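Long-range contacts in FrnE protein (Deinococcus radiodurans, PDB 5CO3), which probably works as a cytoplasmic thiol-disulfide oxidoreductase of the DsbA-like thioredoxin family, making or reshuffling disulfide bonds through a CxxC motif: residues 21-25 / 87-91; 26-30 / 129-134; 113-118 / 170-176; 146-150 / 164-168. All blocks are in the same frame, centred on the assembly; numbering follows the deposited sequence. Where two conformers were deposited one is given.

All four contacts lie in the DsbA-like thioredoxin domain and pack helices against one another. Interactions 1 and 2 share helix 23-38: its first turn, with the CxxC motif, meets helix 78-93 through apolar and aromatic groups, while the next turn meets helix 125-137 through a tyrosine face and a carboxylate gripped by three donors. Leu-132 and Lys-129 carry the packing on to Ile-116 of interaction 3, where rings, a glutamine and one water join helix 110-121 to the 170-176 turn. Interaction 2 lies nearest the chain centre, about 7 Å between centres, and interaction 4 farthest, about 20 Å; in the latter leucines line the inner side and Arg-164 with its acids the outer.

Interaction 1: residues 21-25 / 87-91; sequences ACPWC and HMTQT
The CxxC motif at the start of helix 23-38, the thioredoxin-type active-site signature, meets helix 78-93 here through its two middle residues, Pro-23 and Trp-24. Met-88 lies across both. Its sulfur SD is 3.5 Å from Trp-24 NE1, a Met-aromatic contact in which SD stands obliquely to the five-membered ring, 40° off the normal. The same SD touches Pro-23 CB at 3.7 Å; the bend at Met-88 chi3 (-68°) carries the terminal CE toward Pro-23 CG. Farther out, the six-membered ring of Trp-24 turns its edge toward the face of His-87 in an offset edge-to-face pair, planes 63° apart and centroids 5.8 Å from each other. Thr-91 CG2 adds a methyl contact to Trp-24 CZ3 at 3.9 Å, while its OG1 is tied back to His-87 O. Without the indole, as with an alanine here, Met-88 SD would probably lose its aromatic partner and a gap open between the helices. Cys-22 and Cys-25 are not disulfide-bonded to each other in this model. Around the contact, Phe-101 packs on Pro-23, Met-137 of helix 125-137 touches the same proline, and Ile-27 of helix 23-38 continues the packing against Thr-91.

Interaction 2: residues 26-30 / 129-134; sequences YIGKR and KERLLR
Tyr-26 lays one ring face against Leu-133, joining helix 23-38, which starts at the CxxC motif of this thioredoxin fold, to helix 125-137 of the helical part. The short helix segments run at 137° to each other, their axes 11.1 Å apart. The tight part begins with this ring contact: Leu-133 CB sits 3.5 Å from the ring centroid, almost on the normal, a CH-pi contact, and Leu-133 CD1 reaches on to Lys-29 CD at 3.8 Å. With CG anti to the backbone N (chi1 -151°), the Tyr-26 ring is swung across to helix 125-137. Its hydroxyl donates to Glu-130 OE2 at 2.8 Å, coming from above the carboxylate plane. Replacing Tyr-26 by an alanine would probably uncover Leu-133 and cost Glu-130 OE2 one of its two donors here. Buried beside them, Lys-29 NZ bridges to Glu-130 OE1 on its anti side, at 2.8 Å, and also pairs with Glu-33 and Asp-126, so this ammonium is surrounded by acids.

Toward the solvent the contact becomes looser. Exposed Arg-134 comes closest to the tyrosine hydroxyl with its CB, 3.5 Å from Tyr-26 OH, while its guanidinium turns away to Glu-139. Partly exposed Arg-30 bonds through NH1 to the backbone O of Glu-95. In the conformer modelled here, Arg-30 NH2 completes the salt-bridge network of Lys-29, Arg-30 and Glu-130, meeting Glu-130 OE2 on the syn side at 3.1 Å, with the guanidinium and carboxylate nearly coplanar, 12° apart.

Interaction 3: residues 113-118 / 170-176; sequences HQLIHY and GTYAQAV
Tyr-172 lays one ring face over the backbone of helix 110-121 where His-117 passes into Tyr-118, and its CD1 touches His-117 CB at 3.7 Å. On the ring's far side rests Thr-171 CG2. Tyr-172 CE2 touches Tyr-118 CB at 3.7 Å and lies at the edge of the Tyr-118 ring, near its plane, so the two tyrosines do not stack. The Tyr-172 hydroxyl hydrogen-bonds Glu-121.

Gln-114 reaches out extended beyond CG, with its amide beside the turn that starts helix 173-186. Its OE1 takes a hydrogen bond from a water at 2.7 Å, and that water accepts from Tyr-172 N at 3.0 Å, bridging the amide to the N-cap residue. Gly-170, with positive phi, ends the preceding helix in a Schellman motif; its CA lies 3.4 Å from Gln-114 OE1. Farther along, His-117 fits against the first turn of helix 173-186: its CD2 touches Val-176 CG2 at 3.5 Å and its ND1 lies against Ala-175 CB at the same distance, while NE2 hydrogen-bonds Ser-51 OG. The contact thus sets helix 110-121 against the junction of helices 160-169 and 173-186, with Leu-167 packing on Gln-114 and helix 125-137 covering Leu-115 and Ile-116.

Interaction 4: residues 146-150 / 164-168; sequences LDTLQ and RAALE
Helix segments 146-150 and 164-168 approach with their axes 10.2 Å apart and their directions at 141°, nearest at Gln-150 and Arg-164. Arg-164 buries the largest share of any residue here. In the conformer modelled here its CG is anti to the backbone N (chi1 -172°) and the chain runs extended as far as NE, which takes the guanidinium across to the first turn of helix 146-156. There NH1 and NH2 grip Asp-147 end-on, both on the one oxygen OD1: NH1 at 2.8 Å from above the carboxylate plane, NH2 at 2.9 Å nearly in line with the C-O bond. OD1 stays within the guanidinium plane although the two flat groups are turned 71° from each other.

NH1 has a second acceptor, Gln-150 OE1, at 2.9 Å, and this donor stands above the amide plane. The Gln-150 amide also lies against the arginine's aliphatic part, its CD 3.5 Å from Arg-164 CD. Leu-146 CB lies over one face of the guanidinium, toward its rim. Glu-168, one helical turn on, adds a weak salt bridge to NE, so a network of Asp-147, Arg-164 and Glu-168 spans the outer edge of two consecutive helices, a helical hairpin whose two arms run roughly antiparallel in the helical part of the DsbA-like domain.

Beneath the charges the leucines meet. Leu-146 and Leu-167 run alongside in opposite senses, CD2 of the first 4.0 Å from CB of the second, while Leu-149 CB approaches Leu-167 CD1 at 3.8 Å. Leu-111 of helix 110-121 touches both Leu-146 and Leu-149.

Interaction 1: residues 21-25 / 87-91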
loop_
_atom_site.group_PDB
_atom_site.type_symbol
_atom_site.label_atom_id
_atom_site.label_comp_id
_atom_site.label_asym_id
_atom_site.label_seq_id
_atom_site.Cartn_x
_atom_site.Cartn_y
_atom_site.Cartn_z
ATOM N N ALA A 21 0.293 6.646 5.906
ATOM C CA ALA A 21 1.234 7.328 6.801
ATOM C C ALA A 21 2.624 6.692 6.864
ATOM O O ALA A 21 3.488 7.189 7.579
ATOM C CB ALA A 21 0.638 7.419 8.227
ATOM N N CYS A 22 2.873 5.617 6.107
ATOM C CA CYS A 22 4.162 4.933 6.200
ATOM C C CYS A 22 5.075 5.266 5.022
ATOM O O CYS A 22 4.745 4.962 3.884
ATOM C CB CYS A 22 3.960 3.419 6.277
ATOM S SG CYS A 22 5.511 2.495 6.391
ATOM N N PRO A 23 6.201 5.944 5.281
ATOM C CA PRO A 23 7.080 6.330 4.167
ATOM C C PRO A 23 7.641 5.105 3.453
ATOM O O PRO A 23 7.927 5.209 2.255
ATOM C CB PRO A 23 8.190 7.135 4.848
ATOM C CG PRO A 23 7.535 7.634 6.140
ATOM C CD PRO A 23 6.662 6.491 6.573
ATOM N N TRP A 24 7.756 3.973 4.145
ATOM C CA TRP A 24 8.310 2.777 3.515
ATOM C C TRP A 24 7.310 2.195 2.528
ATOM O O TRP A 24 7.690 1.509 1.584
ATOM C CB TRP A 24 8.729 1.742 4.557
ATOM C CG TRP A 24 10.002 2.132 5.232
ATOM C CD1 TRP A 24 10.147 2.590 6.508
ATOM C CD2 TRP A 24 11.314 2.135 4.653
ATOM N NE1 TRP A 24 11.465 2.873 6.762
ATOM C CE2 TRP A 24 12.207 2.594 5.643
ATOM C CE3 TRP A 24 11.823 1.782 3.394
ATOM C CZ2 TRP A 24 13.578 2.715 5.417
ATOM C CZ3 TRP A 24 13.188 1.901 3.172
ATOM C CH2 TRP A 24 14.049 2.363 4.178
ATOM N N CYS A 25 6.029 2.506 2.712
ATOM C CA CYS A 25 5.029 2.004 1.777
ATOM C C CYS A 25 5.135 2.671 0.411
ATOM O O CYS A 25 4.885 2.035 -0.611
ATOM C CB CYS A 25 3.623 2.182 2.362
ATOM S SG CYS A 25 3.263 0.997 3.661
ATOM N N HIS A 87 17.312 9.353 6.534
ATOM C CA HIS A 87 17.502 8.073 5.844
ATOM C C HIS A 87 16.356 7.782 4.891
ATOM O O HIS A 87 16.577 7.458 3.718
ATOM C CB HIS A 87 17.626 6.925 6.843
ATOM C CG HIS A 87 17.795 5.581 6.201
ATOM N ND1 HIS A 87 17.180 4.444 6.681
ATOM C CD2 HIS A 87 18.514 5.191 5.119
ATOM C CE1 HIS A 87 17.509 3.414 5.920
ATOM N NE2 HIS A 87 18.321 3.841 4.969
ATOM N N MET A 88 15.127 7.883 5.388
ATOM C CA MET A 88 13.976 7.579 4.544
ATOM C C MET A 88 13.886 8.564 3.376
ATOM O O MET A 88 13.528 8.181 2.260
ATOM C CB MET A 88 12.671 7.594 5.369
ATOM C CG MET A 88 12.540 6.409 6.328
ATOM S SD MET A 88 10.954 6.313 7.182
ATOM C CE MET A 88 11.057 7.751 8.253
ATOM N N THR A 89 14.202 9.833 3.637
ATOM C CA THR A 89 14.173 10.856 2.592
ATOM C C THR A 89 15.147 10.518 1.459
ATOM O O THR A 89 14.781 10.566 0.280
ATOM C CB THR A 89 14.499 12.243 3.156
ATOM O OG1 THR A 89 13.449 12.626 4.054
ATOM C CG2 THR A 89 14.563 13.271 2.047
ATOM N N GLN A 90 16.372 10.158 1.817
ATOM C CA GLN A 90 17.395 9.829 0.815
ATOM C C GLN A 90 17.078 8.534 0.082
ATOM O O GLN A 90 17.237 8.456 -1.135
ATOM C CB GLN A 90 18.761 9.742 1.470
ATOM C CG GLN A 90 19.261 11.108 1.853
ATOM C CD GLN A 90 20.519 11.049 2.656
ATOM O OE1 GLN A 90 21.518 10.477 2.217
ATOM N NE2 GLN A 90 20.486 11.629 3.852
ATOM N N THR A 91 16.600 7.532 0.816
ATOM C CA THR A 91 16.189 6.275 0.195
ATOM C C THR A 91 15.069 6.530 -0.822
ATOM O O THR A 91 15.096 6.019 -1.958
ATOM C CB THR A 91 15.736 5.248 1.265
ATOM O OG1 THR A 91 16.825 4.988 2.157
ATOM C CG2 THR A 91 15.334 3.938 0.601
#

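Interaction 2: residues 26-30 / 129-134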
loop_
_atom_site.group_PDB
_atom_site.type_symbol
_atom_site.label_atom_id
_atom_site.label_comp_id
_atom_site.label_asym_id
_atom_site.label_seq_id
_atom_site.Cartn_x
_atom_site.Cartn_y
_atom_site.Cartn_z
ATOM N N TYR A 26 5.477 3.956 0.380
ATOM C CA TYR A 26 5.641 4.636 -0.894
ATOM C C TYR A 26 6.900 4.086 -1.581
ATOM O O TYR A 26 6.875 3.746 -2.766
ATOM C CB TYR A 26 5.734 6.144 -0.690
ATOM C CG TYR A 26 5.234 6.983 -1.834
ATOM C CD1 TYR A 26 4.898 6.423 -3.073
ATOM C CD2 TYR A 26 5.076 8.357 -1.669
ATOM C CE1 TYR A 26 4.444 7.220 -4.119
ATOM C CE2 TYR A 26 4.625 9.150 -2.698
ATOM C CZ TYR A 26 4.312 8.594 -3.909
ATOM O OH TYR A 26 3.865 9.402 -4.921
ATOM N N ILE A 27 7.985 3.989 -0.817
ATOM C CA ILE A 27 9.219 3.362 -1.302
ATOM C C ILE A 27 8.944 1.955 -1.841
ATOM O O ILE A 27 9.404 1.597 -2.935
ATOM C CB ILE A 27 10.282 3.306 -0.193
ATOM C CG1 ILE A 27 10.841 4.714 0.034
ATOM C CG2 ILE A 27 11.417 2.303 -0.549
ATOM C CD1 ILE A 27 11.514 4.934 1.401
ATOM N N GLY A 28 8.169 1.175 -1.087
ATOM C CA GLY A 28 7.843 -0.184 -1.489
ATOM C C GLY A 28 6.983 -0.252 -2.735
ATOM O O GLY A 28 7.091 -1.190 -3.540
ATOM N N LYS A 29 6.106 0.738 -2.891
ATOM C CA LYS A 29 5.266 0.803 -4.075
ATOM C C LYS A 29 6.140 1.021 -5.310
ATOM O O LYS A 29 5.930 0.378 -6.349
ATOM C CB LYS A 29 4.220 1.911 -3.941
ATOM C CG LYS A 29 3.223 2.021 -5.105
ATOM C CD LYS A 29 2.158 3.098 -4.812
ATOM C CE LYS A 29 0.979 3.015 -5.766
ATOM N NZ LYS A 29 1.350 3.409 -7.158
ATOM N N ARG A 30 7.121 1.911 -5.197
ATOM C CA ARG A 30 8.042 2.150 -6.313
ATOM C C ARG A 30 8.883 0.910 -6.623
ATOM O O ARG A 30 9.074 0.543 -7.794
ATOM C CB ARG A 30 8.958 3.344 -6.026
ATOM C CG ARG A 30 8.257 4.710 -6.149
ATOM C CD ARG A 30 7.900 5.018 -7.608
ATOM N NE ARG A 30 6.855 6.036 -7.676
ATOM C CZ ARG A 30 7.080 7.341 -7.801
ATOM N NH1 ARG A 30 8.317 7.801 -7.903
ATOM N NH2 ARG A 30 6.063 8.194 -7.827
ATOM N N LYS A 129 -4.328 5.482 -4.289
ATOM C CA LYS A 129 -3.294 5.182 -3.298
ATOM C C LYS A 129 -2.072 6.056 -3.557
ATOM O O LYS A 129 -1.550 6.702 -2.651
ATOM C CB LYS A 129 -2.909 3.693 -3.326
ATOM C CG LYS A 129 -1.705 3.349 -2.453
ATOM C CD LYS A 129 -2.059 3.337 -0.970
ATOM C CE LYS A 129 -0.863 2.924 -0.130
ATOM N NZ LYS A 129 -1.178 2.862 1.327
ATOM N N GLU A 130 -1.634 6.073 -4.811
ATOM C CA GLU A 130 -0.510 6.894 -5.246
ATOM C C GLU A 130 -0.694 8.376 -4.882
ATOM O O GLU A 130 0.200 8.996 -4.298
ATOM C CB GLU A 130 -0.325 6.732 -6.759
ATOM C CG GLU A 130 0.694 7.671 -7.386
ATOM C CD GLU A 130 2.125 7.229 -7.134
ATOM O OE1 GLU A 130 2.345 6.034 -6.841
ATOM O OE2 GLU A 130 3.029 8.077 -7.226
ATOM N N ARG A 131 -1.864 8.923 -5.217
ATOM C CA ARG A 131 -2.174 10.326 -4.951
ATOM C C ARG A 131 -2.111 10.644 -3.472
ATOM O O ARG A 131 -1.558 11.669 -3.083
ATOM C CB ARG A 131 -3.561 10.680 -5.483
ATOM C CG ARG A 131 -3.858 12.186 -5.415
ATOM C CD ARG A 131 -2.905 12.941 -6.342
ATOM N NE ARG A 131 -2.887 14.395 -6.146
ATOM C CZ ARG A 131 -2.124 15.029 -5.256
ATOM N NH1 ARG A 131 -1.341 14.341 -4.421
ATOM N NH2 ARG A 131 -2.158 16.350 -5.184
ATOM N N LEU A 132 -2.677 9.759 -2.647
ATOM C CA LEU A 132 -2.663 9.946 -1.200
ATOM C C LEU A 132 -1.246 9.869 -0.624
ATOM O O LEU A 132 -0.882 10.670 0.231
ATOM C CB LEU A 132 -3.579 8.920 -0.521
ATOM C CG LEU A 132 -5.039 9.305 -0.724
ATOM C CD1 LEU A 132 -5.931 8.093 -0.518
ATOM C CD2 LEU A 132 -5.432 10.452 0.240
ATOM N N LEU A 133 -0.446 8.925 -1.110
ATOM C CA LEU A 133 0.930 8.824 -0.631
ATOM C C LEU A 133 1.701 10.115 -0.920
ATOM O O LEU A 133 2.434 10.618 -0.066
ATOM C CB LEU A 133 1.636 7.610 -1.269
ATOM C CG LEU A 133 1.146 6.254 -0.737
ATOM C CD1 LEU A 133 1.636 5.108 -1.644
ATOM C CD2 LEU A 133 1.622 6.057 0.706
ATOM N N ARG A 134 1.521 10.654 -2.123
ATOM C CA ARG A 134 2.175 11.899 -2.498
ATOM C C ARG A 134 1.668 13.074 -1.651
ATOM O O ARG A 134 2.446 13.896 -1.163
ATOM C CB ARG A 134 1.964 12.178 -3.992
ATOM C CG ARG A 134 2.716 13.396 -4.513
ATOM C CD ARG A 134 2.479 13.591 -6.012
ATOM N NE ARG A 134 1.750 14.829 -6.270
ATOM C CZ ARG A 134 0.757 14.962 -7.146
ATOM N NH1 ARG A 134 0.352 13.926 -7.879
ATOM N NH2 ARG A 134 0.168 16.142 -7.291
#

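Interaction 3: residues 113-118 / 170-176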
loop_
_atom_site.group_PDB
_atom_site.type_symbol
_atom_site.label_atom_id
_atom_site.label_comp_id
_atom_site.label_asym_id
_atom_site.label_seq_id
_atom_site.Cartn_x
_atom_site.Cartn_y
_atom_site.Cartn_z
ATOM N N HIS A 113 -8.168 5.736 3.767
ATOM C CA HIS A 113 -8.279 4.338 3.354
ATOM C C HIS A 113 -9.656 4.055 2.774
ATOM O O HIS A 113 -9.787 3.273 1.830
ATOM C CB HIS A 113 -7.977 3.395 4.521
ATOM C CG HIS A 113 -6.511 3.251 4.799
ATOM N ND1 HIS A 113 -5.659 2.567 3.955
ATOM C CD2 HIS A 113 -5.747 3.701 5.821
ATOM C CE1 HIS A 113 -4.433 2.613 4.444
ATOM N NE2 HIS A 113 -4.461 3.290 5.580
ATOM N N GLN A 114 -10.685 4.697 3.330
ATOM C CA GLN A 114 -12.030 4.561 2.783
ATOM C C GLN A 114 -12.106 5.083 1.346
ATOM O O GLN A 114 -12.762 4.482 0.487
ATOM C CB GLN A 114 -13.050 5.300 3.655
ATOM C CG GLN A 114 -13.432 4.538 4.915
ATOM C CD GLN A 114 -14.411 5.311 5.802
ATOM O OE1 GLN A 114 -15.500 5.680 5.363
ATOM N NE2 GLN A 114 -14.015 5.570 7.046
ATOM N N LEU A 115 -11.436 6.205 1.096
ATOM C CA LEU A 115 -11.417 6.796 -0.241
ATOM C C LEU A 115 -10.763 5.846 -1.243
ATOM O O LEU A 115 -11.196 5.729 -2.393
ATOM C CB LEU A 115 -10.682 8.133 -0.227
ATOM C CG LEU A 115 -10.595 8.829 -1.588
ATOM C CD1 LEU A 115 -11.972 8.964 -2.221
ATOM C CD2 LEU A 115 -9.918 10.193 -1.452
ATOM N N ILE A 116 -9.724 5.153 -0.805
ATOM C CA ILE A 116 -9.081 4.212 -1.709
ATOM C C ILE A 116 -10.048 3.072 -2.061
ATOM O O ILE A 116 -10.148 2.657 -3.220
ATOM C CB ILE A 116 -7.794 3.657 -1.114
ATOM C CG1 ILE A 116 -6.766 4.774 -0.981
ATOM C CG2 ILE A 116 -7.201 2.636 -2.080
ATOM C CD1 ILE A 116 -5.573 4.448 -0.098
ATOM N N HIS A 117 -10.781 2.584 -1.067
ATOM C CA HIS A 117 -11.825 1.597 -1.316
ATOM C C HIS A 117 -12.872 2.100 -2.314
ATOM O O HIS A 117 -13.256 1.363 -3.228
ATOM C CB HIS A 117 -12.486 1.192 -0.006
ATOM C CG HIS A 117 -11.712 0.169 0.761
ATOM N ND1 HIS A 117 -12.053 -1.166 0.774
ATOM C CD2 HIS A 117 -10.601 0.282 1.526
ATOM C CE1 HIS A 117 -11.193 -1.829 1.525
ATOM N NE2 HIS A 117 -10.299 -0.975 1.991
ATOM N N TYR A 118 -13.310 3.350 -2.162
ATOM C CA TYR A 118 -14.253 3.943 -3.116
ATOM C C TYR A 118 -13.651 3.959 -4.525
ATOM O O TYR A 118 -14.289 3.541 -5.499
ATOM C CB TYR A 118 -14.655 5.376 -2.701
ATOM C CG TYR A 118 -15.473 6.058 -3.779
ATOM C CD1 TYR A 118 -16.836 5.814 -3.907
ATOM C CD2 TYR A 118 -14.873 6.918 -4.694
ATOM C CE1 TYR A 118 -17.583 6.414 -4.914
ATOM C CE2 TYR A 118 -15.608 7.525 -5.700
ATOM C CZ TYR A 118 -16.961 7.270 -5.806
ATOM O OH TYR A 118 -17.702 7.867 -6.808
ATOM N N GLY A 170 -19.614 7.118 5.454
ATOM C CA GLY A 170 -18.822 6.043 6.029
ATOM C C GLY A 170 -19.078 4.707 5.352
ATOM O O GLY A 170 -18.891 3.645 5.952
ATOM N N THR A 171 -19.501 4.767 4.090
ATOM C CA THR A 171 -19.853 3.584 3.307
ATOM C C THR A 171 -18.793 2.477 3.343
ATOM O O THR A 171 -19.126 1.305 3.501
ATOM C CB THR A 171 -20.106 3.957 1.833
ATOM O OG1 THR A 171 -21.180 4.898 1.763
ATOM C CG2 THR A 171 -20.471 2.730 1.017
ATOM N N TYR A 172 -17.522 2.856 3.216
ATOM C CA TYR A 172 -16.431 1.878 3.161
ATOM C C TYR A 172 -15.682 1.706 4.479
ATOM O O TYR A 172 -14.611 1.093 4.513
ATOM C CB TYR A 172 -15.443 2.258 2.050
ATOM C CG TYR A 172 -16.101 2.247 0.696
ATOM C CD1 TYR A 172 -16.182 1.079 -0.054
ATOM C CD2 TYR A 172 -16.679 3.401 0.182
ATOM C CE1 TYR A 172 -16.809 1.066 -1.292
ATOM C CE2 TYR A 172 -17.303 3.401 -1.048
ATOM C CZ TYR A 172 -17.364 2.233 -1.783
ATOM O OH TYR A 172 -17.988 2.240 -3.008
ATOM N N ALA A 173 -16.241 2.244 5.558
ATOM C CA ALA A 173 -15.626 2.121 6.873
ATOM C C ALA A 173 -15.457 0.653 7.259
ATOM O O ALA A 173 -14.407 0.250 7.762
ATOM C CB ALA A 173 -16.460 2.863 7.927
ATOM N N GLN A 174 -16.483 -0.155 7.014
ATOM C CA GLN A 174 -16.406 -1.562 7.391
ATOM C C GLN A 174 -15.406 -2.331 6.528
ATOM O O GLN A 174 -14.670 -3.187 7.027
ATOM C CB GLN A 174 -17.780 -2.226 7.309
ATOM C CG GLN A 174 -17.867 -3.453 8.195
ATOM C CD GLN A 174 -17.421 -3.153 9.622
ATOM O OE1 GLN A 174 -17.826 -2.150 10.216
ATOM N NE2 GLN A 174 -16.570 -4.011 10.170
ATOM N N ALA A 175 -15.380 -2.025 5.237
ATOM C CA ALA A 175 -14.435 -2.676 4.336
ATOM C C ALA A 175 -12.995 -2.431 4.803
ATOM O O ALA A 175 -12.142 -3.307 4.694
ATOM C CB ALA A 175 -14.632 -2.188 2.907
ATOM N N VAL A 176 -12.735 -1.248 5.347
ATOM C CA VAL A 176 -11.389 -0.913 5.812
ATOM C C VAL A 176 -11.048 -1.735 7.060
ATOM O O VAL A 176 -9.954 -2.285 7.172
ATOM C CB VAL A 176 -11.250 0.614 6.105
ATOM C CG1 VAL A 176 -9.968 0.920 6.887
ATOM C CG2 VAL A 176 -11.283 1.406 4.798
HETATM O O HOH W 1 -16.691 5.762 2.990
#

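Interaction 4: residues 146-150 / 164-168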
loop_
_atom_site.group_PDB
_atom_site.type_symbol
_atom_site.label_atom_id
_atom_site.label_comp_id
_atom_site.label_asym_id
_atom_site.label_seq_id
_atom_site.Cartn_x
_atom_site.Cartn_y
_atom_site.Cartn_z
ATOM N N LEU A 146 -11.802 16.361 5.038
ATOM C CA LEU A 146 -12.722 15.969 3.959
ATOM C C LEU A 146 -12.545 16.796 2.676
ATOM O O LEU A 146 -12.568 16.239 1.575
ATOM C CB LEU A 146 -14.172 16.040 4.433
ATOM C CG LEU A 146 -14.558 14.923 5.406
ATOM C CD1 LEU A 146 -15.956 15.150 5.984
ATOM C CD2 LEU A 146 -14.472 13.577 4.711
ATOM N N ASP A 147 -12.382 18.107 2.811
ATOM C CA ASP A 147 -12.088 18.972 1.663
ATOM C C ASP A 147 -10.891 18.427 0.886
ATOM O O ASP A 147 -10.933 18.264 -0.334
ATOM C CB ASP A 147 -11.774 20.399 2.119
ATOM C CG ASP A 147 -13.005 21.278 2.247
ATOM O OD1 ASP A 147 -14.134 20.772 2.461
ATOM O OD2 ASP A 147 -12.817 22.504 2.141
ATOM N N THR A 148 -9.822 18.162 1.621
ATOM C CA THR A 148 -8.593 17.650 1.036
ATOM C C THR A 148 -8.841 16.336 0.304
ATOM O O THR A 148 -8.410 16.179 -0.842
ATOM C CB THR A 148 -7.527 17.469 2.119
ATOM O OG1 THR A 148 -7.290 18.737 2.748
ATOM C CG2 THR A 148 -6.227 16.959 1.512
ATOM N N LEU A 149 -9.553 15.408 0.945
ATOM C CA LEU A 149 -9.812 14.103 0.336
ATOM C C LEU A 149 -10.663 14.218 -0.935
ATOM O O LEU A 149 -10.411 13.521 -1.927
ATOM C CB LEU A 149 -10.486 13.162 1.341
ATOM C CG LEU A 149 -9.584 12.683 2.480
ATOM C CD1 LEU A 149 -10.360 11.861 3.491
ATOM C CD2 LEU A 149 -8.390 11.859 1.924
ATOM N N GLN A 150 -11.649 15.113 -0.912
ATOM C CA GLN A 150 -12.505 15.326 -2.074
ATOM C C GLN A 150 -11.680 15.866 -3.238
ATOM O O GLN A 150 -11.829 15.414 -4.373
ATOM C CB GLN A 150 -13.656 16.289 -1.757
ATOM C CG GLN A 150 -14.521 16.586 -2.975
ATOM C CD GLN A 150 -15.668 17.535 -2.677
ATOM O OE1 GLN A 150 -15.519 18.503 -1.946
ATOM N NE2 GLN A 150 -16.819 17.246 -3.240
ATOM N N ARG A 164 -16.994 12.258 -1.854
ATOM C CA ARG A 164 -17.225 12.928 -0.579
ATOM C C ARG A 164 -18.479 12.400 0.106
ATOM O O ARG A 164 -18.491 12.195 1.327
ATOM C CB ARG A 164 -17.316 14.438 -0.779
ATOM C CG ARG A 164 -17.364 15.183 0.537
ATOM C CD ARG A 164 -17.111 16.657 0.361
ATOM N NE ARG A 164 -17.016 17.301 1.668
ATOM C CZ ARG A 164 -16.240 18.340 1.930
ATOM N NH1 ARG A 164 -15.492 18.861 0.972
ATOM N NH2 ARG A 164 -16.225 18.865 3.150
ATOM N N ALA A 165 -19.534 12.161 -0.671
ATOM C CA ALA A 165 -20.764 11.611 -0.112
ATOM C C ALA A 165 -20.474 10.258 0.517
ATOM O O ALA A 165 -20.925 9.964 1.616
ATOM C CB ALA A 165 -21.852 11.488 -1.188
ATOM N N ALA A 166 -19.676 9.444 -0.173
ATOM C CA ALA A 166 -19.344 8.122 0.339
ATOM C C ALA A 166 -18.552 8.222 1.640
ATOM O O ALA A 166 -18.763 7.442 2.566
ATOM C CB ALA A 166 -18.560 7.322 -0.704
ATOM N N LEU A 167 -17.646 9.189 1.708
ATOM C CA LEU A 167 -16.844 9.406 2.914
ATOM C C LEU A 167 -17.721 9.870 4.096
ATOM O O LEU A 167 -17.618 9.326 5.193
ATOM C CB LEU A 167 -15.737 10.421 2.642
ATOM C CG LEU A 167 -14.643 9.936 1.670
ATOM C CD1 LEU A 167 -13.604 11.015 1.462
ATOM C CD2 LEU A 167 -13.984 8.641 2.154
ATOM N N GLU A 168 -18.576 10.861 3.866
ATOM C CA GLU A 168 -19.427 11.378 4.942
ATOM C C GLU A 168 -20.384 10.302 5.432
ATOM O O GLU A 168 -20.765 10.282 6.599
ATOM C CB GLU A 168 -20.197 12.615 4.483
ATOM C CG GLU A 168 -19.299 13.807 4.232
ATOM C CD GLU A 168 -20.021 14.950 3.558
ATOM O OE1 GLU A 168 -21.039 14.694 2.885
ATOM O OE2 GLU A 168 -19.575 16.107 3.698
#